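Long-range contacts in tudor and KH domain-containing protein homolog (Drosophila melanogaster, PDB 5YGB), which takes part in piRNA metabolism, its extended Tudor domain binding the N-terminal tail of Piwi and the whole protein likely recruiting Piwi proteins to the nuage: residues Q59-V64 with Y72-V77; K161-V166 with E193-A198. The protein carries 1 engineered substitution. All blocks are in the same frame, centred on the assembly; numbering follows the deposited sequence. Where two conformers were deposited one is given.

How the interactions relate
The chain begins with strands 5-12 and 17-22, which belong to the sheet of interaction 2. Helix 25-41 then leads to the Tudor core. There interaction 1 closes a short hairpin, with seven residues between 59-64 and 72-77. The chain returns to the first sheet through strand 124-128. Interaction 2 closes a wider loop of 26 residues between 161-166 and 193-198. The two contacts follow in series and neither nests nor crosses. Their centres lie about 29 Å apart, on opposite sides of the chain's centre, and their nearest atoms are about 17 Å apart. Interaction 1 joins strands 60-65 and 70-81 in the Tudor core; interaction 2 joins strands 162-171 and 188-195 in the SN-like part.

Interaction 1: Q59-V64 with Y72-V77; sequences QIVAAV and YRAEIV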
# COMPACT_ATOMS: atom_id res chain seq x y z
N GLN A 59 -3.19 12.02 11.36
CA GLN A 59 -4.62 11.77 11.48
C GLN A 59 -5.06 10.64 10.55
O GLN A 59 -4.60 10.56 9.41
CB GLN A 59 -5.39 13.05 11.15
CG GLN A 59 -6.88 13.03 11.52
CD GLN A 59 -7.56 14.34 11.15
OE1 GLN A 59 -6.92 15.26 10.64
NE2 GLN A 59 -8.87 14.43 11.39
N ILE A 60 -5.93 9.78 11.05
CA ILE A 60 -6.52 8.72 10.23
C ILE A 60 -7.90 9.18 9.80
O ILE A 60 -8.75 9.52 10.63
CB ILE A 60 -6.61 7.40 10.99
CG1 ILE A 60 -5.25 7.00 11.57
CG2 ILE A 60 -7.10 6.30 10.08
CD1 ILE A 60 -4.13 6.88 10.55
N VAL A 61 -8.11 9.19 8.49
CA VAL A 61 -9.31 9.76 7.89
C VAL A 61 -9.95 8.78 6.91
O VAL A 61 -9.42 7.69 6.66
CB VAL A 61 -8.99 11.10 7.16
CG1 VAL A 61 -8.43 12.13 8.13
CG2 VAL A 61 -7.98 10.86 6.03
N ALA A 62 -11.11 9.16 6.38
CA ALA A 62 -11.75 8.47 5.27
C ALA A 62 -11.55 9.30 4.02
O ALA A 62 -11.72 10.52 4.07
CB ALA A 62 -13.24 8.26 5.54
N ALA A 63 -11.21 8.68 2.90
CA ALA A 63 -11.01 9.44 1.67
C ALA A 63 -11.50 8.69 0.47
O ALA A 63 -11.33 7.46 0.36
CB ALA A 63 -9.53 9.78 1.49
N VAL A 64 -12.09 9.43 -0.47
CA VAL A 64 -12.53 8.81 -1.71
C VAL A 64 -11.42 8.96 -2.75
O VAL A 64 -10.84 10.04 -2.91
CB VAL A 64 -13.86 9.42 -2.24
CG1 VAL A 64 -13.75 10.92 -2.47
CG2 VAL A 64 -14.31 8.70 -3.50
N TYR A 72 -11.79 4.86 1.37
CA TYR A 72 -10.70 4.13 1.99
C TYR A 72 -10.22 4.78 3.27
O TYR A 72 -10.33 6.00 3.44
CB TYR A 72 -9.53 4.04 1.00
CG TYR A 72 -9.86 3.19 -0.21
CD1 TYR A 72 -9.84 1.81 -0.12
CD2 TYR A 72 -10.23 3.77 -1.42
CE1 TYR A 72 -10.15 1.01 -1.21
CE2 TYR A 72 -10.54 2.98 -2.52
CZ TYR A 72 -10.51 1.60 -2.40
OH TYR A 72 -10.82 0.80 -3.48
N ARG A 73 -9.66 3.96 4.16
CA ARG A 73 -8.94 4.49 5.32
C ARG A 73 -7.59 5.04 4.88
O ARG A 73 -6.86 4.40 4.12
CB ARG A 73 -8.74 3.41 6.38
CG ARG A 73 -10.05 2.79 6.89
CD ARG A 73 -9.87 1.95 8.15
NE ARG A 73 -9.01 0.79 7.92
CZ ARG A 73 -8.69 -0.07 8.88
NH1 ARG A 73 -9.15 0.11 10.12
NH2 ARG A 73 -7.89 -1.10 8.61
N ALA A 74 -7.24 6.21 5.39
CA ALA A 74 -6.00 6.84 4.98
C ALA A 74 -5.35 7.59 6.13
O ALA A 74 -6.04 8.11 7.02
CB ALA A 74 -6.24 7.78 3.79
N GLU A 75 -4.03 7.66 6.10
CA GLU A 75 -3.23 8.40 7.06
C GLU A 75 -2.70 9.67 6.40
O GLU A 75 -2.13 9.62 5.31
CB GLU A 75 -2.07 7.52 7.56
CG GLU A 75 -1.06 8.22 8.44
CD GLU A 75 0.15 7.35 8.74
OE1 GLU A 75 0.20 6.18 8.31
OE2 GLU A 75 1.06 7.85 9.42
N ILE A 76 -2.90 10.82 7.04
CA ILE A 76 -2.31 12.05 6.53
C ILE A 76 -0.81 12.04 6.79
O ILE A 76 -0.35 11.96 7.94
CB ILE A 76 -2.96 13.29 7.16
CG1 ILE A 76 -4.46 13.32 6.85
CG2 ILE A 76 -2.26 14.58 6.68
CD1 ILE A 76 -5.18 14.56 7.36
N VAL A 77 -0.02 12.09 5.72
CA VAL A 77 1.43 12.09 5.92
C VAL A 77 2.05 13.45 5.62
O VAL A 77 3.20 13.70 6.01
CB VAL A 77 2.12 10.99 5.10
CG1 VAL A 77 1.61 9.62 5.56
CG2 VAL A 77 1.89 11.19 3.63
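Gln-59 and Ile-76 meet at the open end of an antiparallel beta hairpin in the Tudor core, a small barrel of the SH3-like clan. Ile-76 N donates to Gln-59 O at 2.9 Å, almost straight. The two side chains extend in the same direction. OE1 of Gln-59 lies near Ile-76 CD1 but accepts a hydrogen bond from Tyr-56 N. Next, Ile-60 and Glu-75 form a non-hydrogen-bonded pair. CD1 of Ile-60 rests 3.7 Å from Glu-75 CB. Glu-75 CG stands anti to the backbone N (chi1 173°), and the extended chain carries the carboxylate away. OE1 bonds to Ser-180 OG and OE2 to Ala-181 N, which ties the hairpin to that loop. Val-61 forms a hydrogen-bonded pair with Ala-74, its N 2.8 Å from Ala-74 O. Its two methyls divide the work: CG1 meets Ile-76 CD1 at 4.1 Å, and CG2 packs on Ala-74 CB at 4.2 Å. Ala-62 and Arg-73 form a non-hydrogen-bonded pair on the face of Ile-60 and Glu-75. Ala-62 touches Met-37 and Tyr-41 of helix 25-41. The Arg-73 guanidinium reaches on to a salt bridge with Asp-97 and to the carbonyls of Phe-116 and Leu-119. At Ala-63 two backbone bonds close the ladder with Tyr-72. Ala-63 O accepts from Tyr-72 N at 2.8 Å, the donor tilted 27° from the carbonyl plane.

Interaction 2: K161-V166 with E193-A198; sequences KLIARV and ELFDPA
Ile-163 lies against one face of the Phe-195 ring, across two antiparallel strands of the SN-like subdomain of this extended Tudor domain. The isoleucine and the phenylalanine extend in the same direction from neighbouring strands. CB of Ile-163 makes a CH-pi contact, 3.7 Å from the centroid of the Phe-195 ring and 22° off its normal. The Phe-195 CG sits between its backbone N and carbonyl carbon (chi1 70°), which turns the ring over its neighbour. Both residues also share two backbone hydrogen bonds. On the other face of the sheet, Leu-194 sets CD2 against Ala-164 CB at 3.6 Å. Its CD1 meets CD1 of Leu-162, the two leucine side chains slanting across each other. Thr-154 and Phe-150 of helix 144-154 touch this leucine pair. Leu-162 CD2 also packs on Asp-196, 3.7 Å from its CB. Past the strand, Pro-197 CD lies 3.5 Å from Lys-161 O. A water joins Lys-161 O and Asp-196 OD1 just beyond the strand pairing, donating to both at 2.6 Å and 2.7 Å. Asp-196 OD1 also takes the N-H of Ala-198 in an Asx turn, from above the carboxylate plane. An alanine here would probably leave Ala-198 N without its acceptor and the bridging water without its second anchor. At the other end, a second water accepts weakly from Arg-165 NH1 and donates to Glu-193 OE1 at 3.1 Å.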
# COMPACT_ATOMS: atom_id res chain seq x y z
N LYS A 161 -3.58 -14.70 -5.56
CA LYS A 161 -2.94 -15.31 -4.40
C LYS A 161 -1.49 -15.66 -4.66
O LYS A 161 -1.14 -16.29 -5.66
CB LYS A 161 -3.69 -16.56 -3.96
CG LYS A 161 -2.90 -17.37 -2.94
CD LYS A 161 -3.75 -18.39 -2.22
CE LYS A 161 -4.25 -19.43 -3.17
NZ LYS A 161 -5.12 -20.40 -2.44
N LEU A 162 -0.63 -15.24 -3.73
CA LEU A 162 0.77 -15.64 -3.69
C LEU A 162 1.07 -16.23 -2.33
O LEU A 162 0.34 -15.97 -1.36
CB LEU A 162 1.70 -14.44 -3.94
CG LEU A 162 1.53 -13.71 -5.26
CD1 LEU A 162 2.47 -12.51 -5.30
CD2 LEU A 162 1.81 -14.63 -6.44
N ILE A 163 2.12 -17.03 -2.24
CA ILE A 163 2.62 -17.53 -0.96
C ILE A 163 3.88 -16.75 -0.61
O ILE A 163 4.85 -16.76 -1.37
CB ILE A 163 2.95 -19.03 -1.00
CG1 ILE A 163 1.74 -19.85 -1.46
CG2 ILE A 163 3.45 -19.50 0.36
CD1 ILE A 163 0.50 -19.62 -0.61
N ALA A 164 3.85 -16.07 0.53
CA ALA A 164 4.97 -15.26 0.99
C ALA A 164 5.62 -15.87 2.21
O ALA A 164 4.95 -16.51 3.02
CB ALA A 164 4.51 -13.84 1.30
N ARG A 165 6.92 -15.67 2.35
CA ARG A 165 7.61 -16.06 3.57
C ARG A 165 8.63 -14.99 3.93
O ARG A 165 9.43 -14.57 3.09
CB ARG A 165 8.28 -17.42 3.43
CG ARG A 165 8.96 -17.88 4.70
CD ARG A 165 9.76 -19.16 4.50
NE ARG A 165 8.90 -20.33 4.32
CZ ARG A 165 9.35 -21.58 4.24
NH1 ARG A 165 10.66 -21.82 4.31
NH2 ARG A 165 8.50 -22.58 4.08
N VAL A 166 8.60 -14.53 5.17
CA VAL A 166 9.59 -13.56 5.62
C VAL A 166 10.90 -14.29 5.89
O VAL A 166 10.93 -15.23 6.69
CB VAL A 166 9.12 -12.83 6.89
CG1 VAL A 166 10.22 -11.90 7.41
CG2 VAL A 166 7.85 -12.04 6.60
N GLU A 193 10.24 -13.91 0.40
CA GLU A 193 10.16 -14.75 -0.78
C GLU A 193 8.71 -14.78 -1.24
O GLU A 193 7.80 -14.77 -0.41
CB GLU A 193 10.62 -16.18 -0.47
CG GLU A 193 12.07 -16.29 -0.09
CD GLU A 193 12.55 -17.73 -0.07
OE1 GLU A 193 11.70 -18.65 -0.09
OE2 GLU A 193 13.78 -17.94 -0.02
N LEU A 194 8.48 -14.81 -2.54
CA LEU A 194 7.14 -14.88 -3.07
C LEU A 194 7.07 -15.96 -4.10
O LEU A 194 7.96 -16.06 -4.95
CB LEU A 194 6.71 -13.57 -3.74
CG LEU A 194 6.51 -12.29 -2.95
CD1 LEU A 194 6.16 -11.17 -3.91
CD2 LEU A 194 5.40 -12.50 -1.92
N PHE A 195 6.02 -16.75 -4.08
CA PHE A 195 5.78 -17.56 -5.25
C PHE A 195 4.31 -17.73 -5.53
O PHE A 195 3.46 -17.59 -4.65
CB PHE A 195 6.49 -18.90 -5.16
CG PHE A 195 5.92 -19.83 -4.16
CD1 PHE A 195 4.91 -20.72 -4.51
CD2 PHE A 195 6.43 -19.88 -2.87
CE1 PHE A 195 4.40 -21.60 -3.58
CE2 PHE A 195 5.93 -20.77 -1.94
CZ PHE A 195 4.91 -21.63 -2.30
N ASP A 196 4.02 -18.01 -6.79
CA ASP A 196 2.67 -18.15 -7.28
C ASP A 196 2.33 -19.64 -7.31
O ASP A 196 2.90 -20.38 -8.10
CB ASP A 196 2.57 -17.51 -8.67
CG ASP A 196 1.17 -17.52 -9.22
OD1 ASP A 196 0.30 -18.24 -8.68
OD2 ASP A 196 0.94 -16.81 -10.22
N PRO A 197 1.39 -20.08 -6.47
CA PRO A 197 1.07 -21.51 -6.40
C PRO A 197 0.30 -22.04 -7.60
O PRO A 197 0.17 -23.26 -7.74
CB PRO A 197 0.21 -21.60 -5.14
CG PRO A 197 -0.42 -20.26 -5.01
CD PRO A 197 0.64 -19.28 -5.48
N ALA A 198 -0.21 -21.14 -8.43
CA ALA A 198 -0.87 -21.51 -9.67
C ALA A 198 0.03 -21.25 -10.87
O ALA A 198 -0.47 -21.05 -11.97
CB ALA A 198 -2.21 -20.73 -9.82
O HOH W 1 -2.14 -17.65 -7.68
O HOH W 2 12.53 -20.07 2.57